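Local coordinates for acyl carrier protein (Thermotoga maritima MSB8, PDB 6LVU) that probably carries the growing fatty acid chain, on a phosphopantetheine arm, between the enzymes of fatty acid biosynthesis, at residues Glu5-Lys10 / Ser74-Lys79; Ile14-Glu17 / Asp22-Gln25; Asp49-Ser52 / Lys57-Asp60. All blocks are in the same frame, centred on the assembly; numbering follows the deposited sequence.

The three contacts illustrate how a small helical carrier is closed at several points around one core. Contact 1 joins helix 4-19 to helix 69-79 across most of the sequence, and contacts 2 and 3 are local, each tying a helix to the loop that follows it. The first and second contacts have their centres about 15 Å apart, the first and third about 12 Å, and the second and third about 19 Å. F50 of contact 3 links them, packing on I76 of contact 1 and on I14 and I15 of contact 2. Zinc ions are bound at E17, at E23 and at D49 with D45. S40, the predicted phosphopantetheine site, is unmodified here and takes part in none of the contacts.

Contact 1 (Glu5-Lys10 / Ser74-Lys79); sequences EEIFSK and SYIEKK
I7 of helix 4-19 reaches across to I76 and E77 of helix 69-79, and the contact is carried almost wholly by its two branches. The methyl branch does the work on I76: CG2 of I7 lies 3.8 Å from CG2 of I76 and also touches I76 CB, and the two side chains run antiparallel, passing one beside the other. Both isoleucines hold CG2 anti to the backbone N and CG1 anti to the carbonyl carbon (chi1 -63° for I7 and -64° for I76), a setting that presents these methyls to one another. The longer branch of I7 runs to the neighbouring residue, its CD1 ending 3.8 Å from E77 CA, close against the backbone of the facing helix. It crosses the E77 side chain at about a right angle and comes nearest to its CB, 3.9 Å from I7 CD1.

F54 of helix 42-54 touches both isoleucines, and V73 and L80 also pack on I7. The solvent side is looser and polar. There E77 extends past the isoleucine and puts its carboxylate into a salt bridge with R4, which also bonds S74 OG. Separately, off the contact on helix 4-19, K10 NZ pairs with E6 OE2 at 2.9 Å, one turn apart, through the anti lone pair of that oxygen.

An alanine in place of I7 would remove CG2 and CD1, and the I76 methyl and the E77 backbone would probably lose their facing partner, opening a gap between the first and last helices beside F54. No hydrogen bond spans the two segments, so their direct contact rests on apolar fit, whereas the carboxylate of E77, at its edge, is paired with R4.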
ATOM      1  N   GLU A   5     -11.036   7.604  -1.219  1.00 15.13           N
ATOM      2  CA  GLU A   5     -11.193   7.079  -2.566  1.00 14.36           C
ATOM      3  C   GLU A   5     -10.030   7.521  -3.447  1.00 15.58           C
ATOM      4  O   GLU A   5      -9.555   6.746  -4.288  1.00 15.18           O
ATOM      5  CB  GLU A   5     -12.543   7.515  -3.140  1.00 17.07           C
ATOM      6  CG  GLU A   5     -13.728   6.652  -2.651  1.00 12.00           C
ATOM      7  CD  GLU A   5     -15.092   7.366  -2.849  1.00 23.12           C
ATOM      8  OE1 GLU A   5     -15.171   8.369  -3.604  1.00 15.11           O
ATOM      9  OE2 GLU A   5     -16.094   6.911  -2.260  1.00 23.34           O
ATOM     10  N   GLU A   6      -9.535   8.751  -3.243  1.00 15.94           N
ATOM     11  CA  GLU A   6      -8.368   9.228  -3.980  1.00 18.64           C
ATOM     12  C   GLU A   6      -7.122   8.439  -3.599  1.00 16.69           C
ATOM     13  O   GLU A   6      -6.385   7.961  -4.466  1.00 16.79           O
ATOM     14  CB  GLU A   6      -8.118  10.711  -3.706  1.00 19.94           C
ATOM     15  CG  GLU A   6      -6.760  11.174  -4.259  1.00 22.54           C
ATOM     16  CD  GLU A   6      -6.413  12.631  -3.940  1.00 34.18           C
ATOM     17  OE1 GLU A   6      -7.100  13.265  -3.108  1.00 30.69           O
ATOM     18  OE2 GLU A   6      -5.440  13.146  -4.535  1.00 38.09           O
ATOM     19  N   ILE A   7      -6.865   8.324  -2.297  1.00 14.34           N
ATOM     20  CA  ILE A   7      -5.686   7.619  -1.822  1.00 12.17           C
ATOM     21  C   ILE A   7      -5.730   6.170  -2.268  1.00 13.81           C
ATOM     22  O   ILE A   7      -4.750   5.633  -2.800  1.00 12.45           O
ATOM     23  CB  ILE A   7      -5.594   7.728  -0.291  1.00 17.11           C
ATOM     24  CG1 ILE A   7      -5.414   9.185   0.114  1.00 14.18           C
ATOM     25  CG2 ILE A   7      -4.455   6.854   0.246  1.00 12.74           C
ATOM     26  CD1 ILE A   7      -5.632   9.425   1.581  1.00 19.81           C
ATOM     27  N   PHE A   8      -6.877   5.518  -2.074  1.00 13.67           N
ATOM     28  CA  PHE A   8      -6.989   4.106  -2.419  1.00 16.03           C
ATOM     29  C   PHE A   8      -6.811   3.864  -3.922  1.00 14.05           C
ATOM     30  O   PHE A   8      -6.193   2.873  -4.328  1.00 14.63           O
ATOM     31  CB  PHE A   8      -8.334   3.549  -1.938  1.00 13.69           C
ATOM     32  CG  PHE A   8      -8.640   2.209  -2.503  1.00 18.53           C
ATOM     33  CD1 PHE A   8      -9.569   2.062  -3.516  1.00 26.17           C
ATOM     34  CD2 PHE A   8      -7.954   1.097  -2.067  1.00 23.05           C
ATOM     35  CE1 PHE A   8      -9.829   0.820  -4.058  1.00 29.79           C
ATOM     36  CE2 PHE A   8      -8.198  -0.143  -2.610  1.00 23.58           C
ATOM     37  CZ  PHE A   8      -9.137  -0.283  -3.600  1.00 27.84           C
ATOM     38  N   SER A   9      -7.356   4.741  -4.762  1.00 11.84           N
ATOM     39  CA  SER A   9      -7.162   4.587  -6.205  1.00 15.63           C
ATOM     40  C   SER A   9      -5.686   4.633  -6.574  1.00 16.15           C
ATOM     41  O   SER A   9      -5.213   3.829  -7.385  1.00 18.02           O
ATOM     42  CB  SER A   9      -7.923   5.666  -6.965  1.00 19.86           C
ATOM     43  OG  SER A   9      -7.619   5.562  -8.348  1.00 21.45           O
ATOM     44  N   LYS A  10      -4.948   5.599  -6.022  1.00 13.65           N
ATOM     45  CA  LYS A  10      -3.521   5.719  -6.330  1.00 16.59           C
ATOM     46  C   LYS A  10      -2.715   4.585  -5.710  1.00 20.53           C
ATOM     47  O   LYS A  10      -1.725   4.120  -6.298  1.00 19.44           O
ATOM     48  CB  LYS A  10      -2.994   7.073  -5.858  1.00 11.79           C
ATOM     49  CG  LYS A  10      -3.580   8.290  -6.624  1.00 14.20           C
ATOM     50  CD  LYS A  10      -2.993   9.587  -6.027  1.00 16.47           C
ATOM     51  CE  LYS A  10      -3.073  10.772  -6.962  1.00 21.16           C
ATOM     52  NZ  LYS A  10      -4.247  11.630  -6.667  1.00 21.92           N
ATOM     53  N   SER A  74      -5.173   3.614   5.150  1.00 14.35           N
ATOM     54  CA  SER A  74      -5.476   4.271   6.419  1.00 15.58           C
ATOM     55  C   SER A  74      -4.246   4.950   7.000  1.00 16.18           C
ATOM     56  O   SER A  74      -4.338   6.050   7.549  1.00 16.81           O
ATOM     57  CB  SER A  74      -6.053   3.282   7.427  1.00 14.60           C
ATOM     58  OG  SER A  74      -7.419   3.032   7.131  1.00 19.59           O
ATOM     59  N   TYR A  75      -3.082   4.319   6.883  1.00 15.38           N
ATOM     60  CA  TYR A  75      -1.884   4.986   7.362  1.00 17.64           C
ATOM     61  C   TYR A  75      -1.630   6.272   6.578  1.00 18.91           C
ATOM     62  O   TYR A  75      -1.320   7.312   7.168  1.00 21.09           O
ATOM     63  CB  TYR A  75      -0.695   4.033   7.295  1.00 20.02           C
ATOM     64  CG  TYR A  75       0.487   4.495   8.102  1.00 26.02           C
ATOM     65  CD1 TYR A  75       0.714   4.006   9.383  1.00 36.89           C
ATOM     66  CD2 TYR A  75       1.380   5.435   7.591  1.00 34.49           C
ATOM     67  CE1 TYR A  75       1.802   4.439  10.133  1.00 36.36           C
ATOM     68  CE2 TYR A  75       2.469   5.874   8.336  1.00 35.01           C
ATOM     69  CZ  TYR A  75       2.676   5.372   9.600  1.00 37.76           C
ATOM     70  OH  TYR A  75       3.765   5.815  10.326  1.00 44.07           O
ATOM     71  N   ILE A  76      -1.800   6.235   5.252  1.00 15.03           N
ATOM     72  CA  ILE A  76      -1.641   7.449   4.455  1.00 14.95           C
ATOM     73  C   ILE A  76      -2.686   8.484   4.839  1.00 24.24           C
ATOM     74  O   ILE A  76      -2.371   9.673   5.003  1.00 23.36           O
ATOM     75  CB  ILE A  76      -1.703   7.126   2.949  1.00 13.73           C
ATOM     76  CG1 ILE A  76      -0.540   6.224   2.553  1.00 15.08           C
ATOM     77  CG2 ILE A  76      -1.587   8.384   2.151  1.00 14.24           C
ATOM     78  CD1 ILE A  76      -0.668   5.660   1.171  1.00 15.35           C
ATOM     79  N   GLU A  77      -3.944   8.048   5.004  1.00 15.97           N
ATOM     80  CA  GLU A  77      -5.020   8.986   5.268  1.00 20.85           C
ATOM     81  C   GLU A  77      -4.817   9.723   6.583  1.00 19.31           C
ATOM     82  O   GLU A  77      -5.159  10.904   6.689  1.00 20.25           O
ATOM     83  CB  GLU A  77      -6.369   8.261   5.265  1.00 19.39           C
ATOM     84  CG  GLU A  77      -7.540   9.210   5.395  1.00 20.94           C
ATOM     85  CD  GLU A  77      -8.880   8.491   5.388  1.00 29.59           C
ATOM     86  OE1 GLU A  77      -9.904   9.163   5.123  1.00 26.05           O
ATOM     87  OE2 GLU A  77      -8.909   7.261   5.659  1.00 28.26           O
ATOM     88  N   LYS A  78      -4.243   9.062   7.584  1.00 20.20           N
ATOM     89  CA  LYS A  78      -4.031   9.736   8.863  1.00 30.12           C
ATOM     90  C   LYS A  78      -2.894  10.754   8.790  1.00 27.24           C
ATOM     91  O   LYS A  78      -2.964  11.804   9.434  1.00 28.98           O
ATOM     92  CB  LYS A  78      -3.755   8.710   9.964  1.00 28.66           C
ATOM     93  CG  LYS A  78      -3.390   9.344  11.308  1.00 42.96           C
ATOM     94  CD  LYS A  78      -3.710   8.441  12.494  1.00 50.23           C
ATOM     95  CE  LYS A  78      -3.059   7.077  12.356  1.00 51.23           C
ATOM     96  NZ  LYS A  78      -1.646   7.084  12.829  1.00 62.23           N
ATOM     97  N   LYS A  79      -1.873  10.503   7.982  1.00 23.65           N
ATOM     98  CA  LYS A  79      -0.806  11.493   7.861  1.00 34.26           C
ATOM     99  C   LYS A  79      -1.221  12.708   7.044  1.00 35.46           C
ATOM    100  O   LYS A  79      -0.479  13.690   6.996  1.00 44.36           O
ATOM    101  CB  LYS A  79       0.446  10.860   7.238  1.00 28.62           C
ATOM    102  CG  LYS A  79       1.403  10.214   8.245  1.00 34.21           C
ATOM    103  CD  LYS A  79       1.140   8.738   8.464  1.00 36.78           C
ATOM    104  CE  LYS A  79       1.969   8.213   9.638  1.00 42.72           C
ATOM    105  NZ  LYS A  79       1.891   9.103  10.846  1.00 44.71           N
TER

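Contact 2 (Ile14-Glu17 / Asp22-Gln25); sequences IISE and DESQ. With ZN (zinc ion), chain D; ZN (zinc ion), chain F.
S16, near the end of helix 4-19, packs on E23, the middle residue of an Asx turn that D22 opens at the start of the short 3-10 segment 23-25. The touch is made by the serine hydroxyl and the aliphatic part of the glutamate: S16 OG lies 3.6 Å from E23 CG, and S16 CB is nearly as close to it. No hydrogen bond crosses between the segments. The hydroxyl, set anti to its own backbone N (chi1 -176°), instead bonds the carbonyl of V21, in the loop joining them.

Further out along the E23 side chain, OE2 accepts from S13 OG and from a water, and OE1 binds a zinc ion at 2.5 Å. That water also coordinates the zinc, which thus grips one carboxylate oxygen directly and the other through the water. E17, the residue after S16, holds a different zinc with both of its oxygens.

Behind E23 the turn is braced from within. D22 N bonds Q25 OE1, and D22 OD2 takes two donors from S24: the backbone N at 2.7 Å, nearly straight (174°) on its anti lone pair, and the hydroxyl OG, which approaches 64° out of the carboxylate plane.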
ATOM      1  N   ILE A  14      -0.382   1.920  -8.041  1.00 15.23           N
ATOM      2  CA  ILE A  14       1.022   1.664  -7.750  1.00 13.39           C
ATOM      3  C   ILE A  14       1.239   0.186  -7.451  1.00 13.80           C
ATOM      4  O   ILE A  14       2.196  -0.418  -7.941  1.00 14.96           O
ATOM      5  CB  ILE A  14       1.493   2.556  -6.587  1.00 15.11           C
ATOM      6  CG1 ILE A  14       1.484   4.030  -7.019  1.00 18.26           C
ATOM      7  CG2 ILE A  14       2.849   2.140  -6.102  1.00 13.80           C
ATOM      8  CD1 ILE A  14       1.628   5.007  -5.856  1.00 15.82           C
ATOM      9  N   ILE A  15       0.355  -0.415  -6.643  1.00 16.20           N
ATOM     10  CA  ILE A  15       0.533  -1.827  -6.300  1.00 18.32           C
ATOM     11  C   ILE A  15       0.438  -2.675  -7.550  1.00 20.01           C
ATOM     12  O   ILE A  15       1.267  -3.567  -7.784  1.00 15.62           O
ATOM     13  CB  ILE A  15      -0.496  -2.265  -5.240  1.00 17.11           C
ATOM     14  CG1 ILE A  15      -0.129  -1.711  -3.869  1.00 20.93           C
ATOM     15  CG2 ILE A  15      -0.598  -3.781  -5.191  1.00 16.47           C
ATOM     16  CD1 ILE A  15      -1.119  -2.106  -2.776  1.00 13.59           C
ATOM     17  N   SER A  16      -0.556  -2.387  -8.391  1.00 16.16           N
ATOM     18  CA  SER A  16      -0.736  -3.118  -9.636  1.00 20.10           C
ATOM     19  C   SER A  16       0.456  -2.929 -10.562  1.00 23.67           C
ATOM     20  O   SER A  16       0.916  -3.889 -11.193  1.00 26.09           O
ATOM     21  CB  SER A  16      -2.017  -2.656 -10.328  1.00 22.21           C
ATOM     22  OG  SER A  16      -2.268  -3.413 -11.496  1.00 27.23           O
ATOM     23  N   GLU A  17       0.976  -1.699 -10.659  1.00 16.96           N
ATOM     24  CA  GLU A  17       2.117  -1.468 -11.544  1.00 22.22           C
ATOM     25  C   GLU A  17       3.344  -2.245 -11.076  1.00 26.00           C
ATOM     26  O   GLU A  17       4.038  -2.868 -11.885  1.00 26.85           O
ATOM     27  CB  GLU A  17       2.448   0.032 -11.637  1.00 16.89           C
ATOM     28  CG  GLU A  17       1.401   0.923 -12.339  1.00 16.81           C
ATOM     29  CD  GLU A  17       1.633   2.423 -12.104  1.00 20.08           C
ATOM     30  OE1 GLU A  17       0.879   3.282 -12.642  1.00 19.32           O
ATOM     31  OE2 GLU A  17       2.582   2.751 -11.372  1.00 20.83           O
ATOM     32  N   ASP A  22      -3.354  -7.713 -11.305  1.00 27.65           N
ATOM     33  CA  ASP A  22      -4.412  -6.952 -11.938  1.00 22.28           C
ATOM     34  C   ASP A  22      -5.156  -6.141 -10.890  1.00 23.46           C
ATOM     35  O   ASP A  22      -5.268  -6.547  -9.733  1.00 26.09           O
ATOM     36  CB  ASP A  22      -5.361  -7.898 -12.660  1.00 30.11           C
ATOM     37  CG  ASP A  22      -6.406  -7.174 -13.454  1.00 39.06           C
ATOM     38  OD1 ASP A  22      -6.397  -7.334 -14.697  1.00 54.13           O
ATOM     39  OD2 ASP A  22      -7.239  -6.463 -12.849  1.00 38.35           O
ATOM     40  N   GLU A  23      -5.656  -4.972 -11.299  1.00 23.20           N
ATOM     41  CA  GLU A  23      -6.297  -4.081 -10.332  1.00 29.06           C
ATOM     42  C   GLU A  23      -7.553  -4.694  -9.721  1.00 25.40           C
ATOM     43  O   GLU A  23      -7.950  -4.317  -8.613  1.00 24.84           O
ATOM     44  CB  GLU A  23      -6.656  -2.745 -10.972  1.00 26.00           C
ATOM     45  CG  GLU A  23      -5.498  -1.825 -11.231  1.00 32.06           C
ATOM     46  CD  GLU A  23      -5.960  -0.379 -11.290  1.00 40.71           C
ATOM     47  OE1 GLU A  23      -7.163  -0.166 -11.540  1.00 38.41           O
ATOM     48  OE2 GLU A  23      -5.120   0.538 -11.129  1.00 42.13           O
ATOM     49  N   SER A  24      -8.201  -5.617 -10.428  1.00 24.83           N
ATOM     50  CA  SER A  24      -9.385  -6.269  -9.894  1.00 23.55           C
ATOM     51  C   SER A  24      -9.085  -7.064  -8.623  1.00 27.86           C
ATOM     52  O   SER A  24     -10.005  -7.341  -7.848  1.00 27.31           O
ATOM     53  CB  SER A  24      -9.992  -7.161 -10.969  1.00 25.51           C
ATOM     54  OG  SER A  24      -8.998  -7.989 -11.533  1.00 31.18           O
ATOM     55  N   GLN A  25      -7.825  -7.444  -8.391  1.00 24.39           N
ATOM     56  CA  GLN A  25      -7.425  -8.174  -7.191  1.00 26.81           C
ATOM     57  C   GLN A  25      -7.081  -7.267  -6.009  1.00 23.97           C
ATOM     58  O   GLN A  25      -6.907  -7.768  -4.889  1.00 18.50           O
ATOM     59  CB  GLN A  25      -6.208  -9.081  -7.482  1.00 21.78           C
ATOM     60  CG  GLN A  25      -6.271  -9.836  -8.816  1.00 28.26           C
ATOM     61  CD  GLN A  25      -4.951 -10.528  -9.174  1.00 35.37           C
ATOM     62  OE1 GLN A  25      -4.387 -10.308 -10.251  1.00 27.01           O
ATOM     63  NE2 GLN A  25      -4.455 -11.374  -8.258  1.00 25.56           N
TER
HETATM   64 ZN    ZN D 102       2.245   4.725 -11.240  1.00 27.59          ZN
HETATM   65 ZN    ZN F 104      -7.731   2.245 -12.072  1.00 57.57          ZN
HETATM   66  O   HOH W   1      -6.489   2.552  -9.920  1.00 26.12           O
HETATM   67  O   HOH W   2      -8.350   1.656 -14.192  1.00 33.14           O

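Contact 3 (Asp49-Ser52 / Lys57-Asp60); sequences DFES and KVDD. With ZN (zinc ion), chain E.
E51, extended beyond CG from helix 42-54, sets its carboxylate against K57 and V58 so that each oxygen has a donor. OE2 is met by the lysine, whose NZ comes in on the syn side, 33° out of the carboxylate plane, in a salt bridge; the modelled separation is very short and its exact length is doubtful. The same K57 NZ also lies 2.8 Å from E51 OE1. OE1 additionally takes the N-H of V58, a hydrogen bond of 2.8 Å from V58 N (156° at the hydrogen) on the anti lone pair.

The K57 stem passes at a slant over the E51 carboxylate, with K57 CG 3.3 Å from E51 CD, and K57 CA sits 3.5 Å from E51 CG. A bend at chi3 (55°) and chi4 brings the ammonium group back over the acid. V58 CG2 comes within 3.4 Å of E51 OE1. The carboxylate of this buried residue is therefore held by two bonds, with the V58 CG2 methyl against OE1, and the nearby ammonium would probably favour its charged form.

Away from this pairing, D49 binds a zinc ion through OD1 at 2.1 Å, together with D45 and a water. The contact ties the loop after helix 42-54 back onto that helix. V58 continues onto Y75 of helix 69-79, and F50, one residue before E51, packs between I72 and I76 of that helix and V11, I14 and I15 of helix 4-19.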
ATOM      1  N   ASP A  49       7.544   4.403  -2.347  1.00 25.61           N
ATOM      2  CA  ASP A  49       6.823   4.940  -3.488  1.00 24.58           C
ATOM      3  C   ASP A  49       5.565   5.675  -3.034  1.00 23.12           C
ATOM      4  O   ASP A  49       5.288   6.779  -3.517  1.00 22.91           O
ATOM      5  CB  ASP A  49       6.537   3.804  -4.466  1.00 23.26           C
ATOM      6  CG  ASP A  49       7.825   3.156  -4.958  1.00 31.04           C
ATOM      7  OD1 ASP A  49       8.856   3.869  -5.005  1.00 33.91           O
ATOM      8  OD2 ASP A  49       7.838   1.944  -5.254  1.00 37.43           O
ATOM      9  N   PHE A  50       4.838   5.116  -2.049  1.00 21.97           N
ATOM     10  CA  PHE A  50       3.718   5.836  -1.439  1.00 20.78           C
ATOM     11  C   PHE A  50       4.182   7.101  -0.727  1.00 22.28           C
ATOM     12  O   PHE A  50       3.500   8.131  -0.770  1.00 23.52           O
ATOM     13  CB  PHE A  50       2.947   4.930  -0.466  1.00 17.97           C
ATOM     14  CG  PHE A  50       2.400   3.676  -1.104  1.00 17.68           C
ATOM     15  CD1 PHE A  50       1.884   3.705  -2.399  1.00 21.78           C
ATOM     16  CD2 PHE A  50       2.429   2.470  -0.437  1.00 15.62           C
ATOM     17  CE1 PHE A  50       1.409   2.547  -3.002  1.00 18.24           C
ATOM     18  CE2 PHE A  50       1.939   1.314  -1.035  1.00 17.81           C
ATOM     19  CZ  PHE A  50       1.432   1.350  -2.308  1.00 14.87           C
ATOM     20  N   GLU A  51       5.344   7.040  -0.068  1.00 22.80           N
ATOM     21  CA  GLU A  51       5.880   8.223   0.605  1.00 24.55           C
ATOM     22  C   GLU A  51       6.087   9.368  -0.378  1.00 27.19           C
ATOM     23  O   GLU A  51       5.701  10.511  -0.104  1.00 26.76           O
ATOM     24  CB  GLU A  51       7.195   7.874   1.298  1.00 27.58           C
ATOM     25  CG  GLU A  51       6.999   7.366   2.715  1.00 35.12           C
ATOM     26  CD  GLU A  51       8.264   6.856   3.361  1.00 38.69           C
ATOM     27  OE1 GLU A  51       8.237   6.601   4.585  1.00 44.10           O
ATOM     28  OE2 GLU A  51       9.299   6.726   2.670  1.00 41.85           O
ATOM     29  N   SER A  52       6.665   9.070  -1.540  1.00 24.78           N
ATOM     30  CA  SER A  52       6.892  10.082  -2.560  1.00 21.66           C
ATOM     31  C   SER A  52       5.610  10.438  -3.299  1.00 24.38           C
ATOM     32  O   SER A  52       5.491  11.546  -3.824  1.00 26.16           O
ATOM     33  CB  SER A  52       7.956   9.588  -3.540  1.00 30.76           C
ATOM     34  OG  SER A  52       7.807  10.187  -4.810  1.00 40.00           O
ATOM     35  N   LYS A  57       5.476  10.404   5.267  1.00 31.48           N
ATOM     36  CA  LYS A  57       6.430   9.337   5.509  1.00 37.90           C
ATOM     37  C   LYS A  57       5.988   8.508   6.697  1.00 34.21           C
ATOM     38  O   LYS A  57       5.157   8.917   7.511  1.00 31.95           O
ATOM     39  CB  LYS A  57       7.866   9.868   5.720  1.00 42.62           C
ATOM     40  CG  LYS A  57       8.695   9.941   4.413  1.00 42.37           C
ATOM     41  CD  LYS A  57      10.212   9.789   4.625  1.00 49.30           C
ATOM     42  CE  LYS A  57      10.592   8.511   5.387  1.00 47.67           C
ATOM     43  NZ  LYS A  57      10.929   7.338   4.502  1.00 46.90           N
ATOM     44  N   VAL A  58       6.559   7.319   6.773  1.00 39.35           N
ATOM     45  CA  VAL A  58       6.078   6.293   7.673  1.00 45.60           C
ATOM     46  C   VAL A  58       7.244   5.926   8.576  1.00 43.83           C
ATOM     47  O   VAL A  58       8.414   6.156   8.251  1.00 43.82           O
ATOM     48  CB  VAL A  58       5.570   5.047   6.928  1.00 43.70           C
ATOM     49  CG1 VAL A  58       4.615   5.433   5.802  1.00 37.84           C
ATOM     50  CG2 VAL A  58       6.737   4.213   6.461  1.00 49.93           C
ATOM     51  N   ASP A  59       6.907   5.393   9.738  1.00 44.60           N
ATOM     52  CA  ASP A  59       7.915   4.865  10.635  1.00 45.96           C
ATOM     53  C   ASP A  59       8.274   3.448  10.197  1.00 47.33           C
ATOM     54  O   ASP A  59       7.436   2.717   9.657  1.00 45.69           O
ATOM     55  CB  ASP A  59       7.377   4.880  12.068  1.00 53.84           C
ATOM     56  CG  ASP A  59       8.458   4.703  13.112  1.00 60.64           C
ATOM     57  OD1 ASP A  59       9.650   4.564  12.750  1.00 63.81           O
ATOM     58  OD2 ASP A  59       8.105   4.714  14.311  1.00 63.34           O
ATOM     59  N   ASP A  60       9.532   3.058  10.429  1.00 46.31           N
ATOM     60  CA  ASP A  60       9.887   1.657  10.218  1.00 50.83           C
ATOM     61  C   ASP A  60       9.224   0.765  11.257  1.00 47.71           C
ATOM     62  O   ASP A  60       8.969  -0.416  10.996  1.00 52.03           O
ATOM     63  CB  ASP A  60      11.401   1.459  10.260  1.00 57.99           C
ATOM     64  CG  ASP A  60      12.148   2.497   9.472  1.00 57.26           C
ATOM     65  OD1 ASP A  60      12.192   2.388   8.225  1.00 67.67           O
ATOM     66  OD2 ASP A  60      12.699   3.421  10.106  1.00 61.40           O
TER
HETATM   67 ZN    ZN E 103      10.526   2.572  -5.033  1.00 53.75          ZN
HETATM   68  O   HOH W   3       9.775   1.333  -6.822  1.00 28.28           O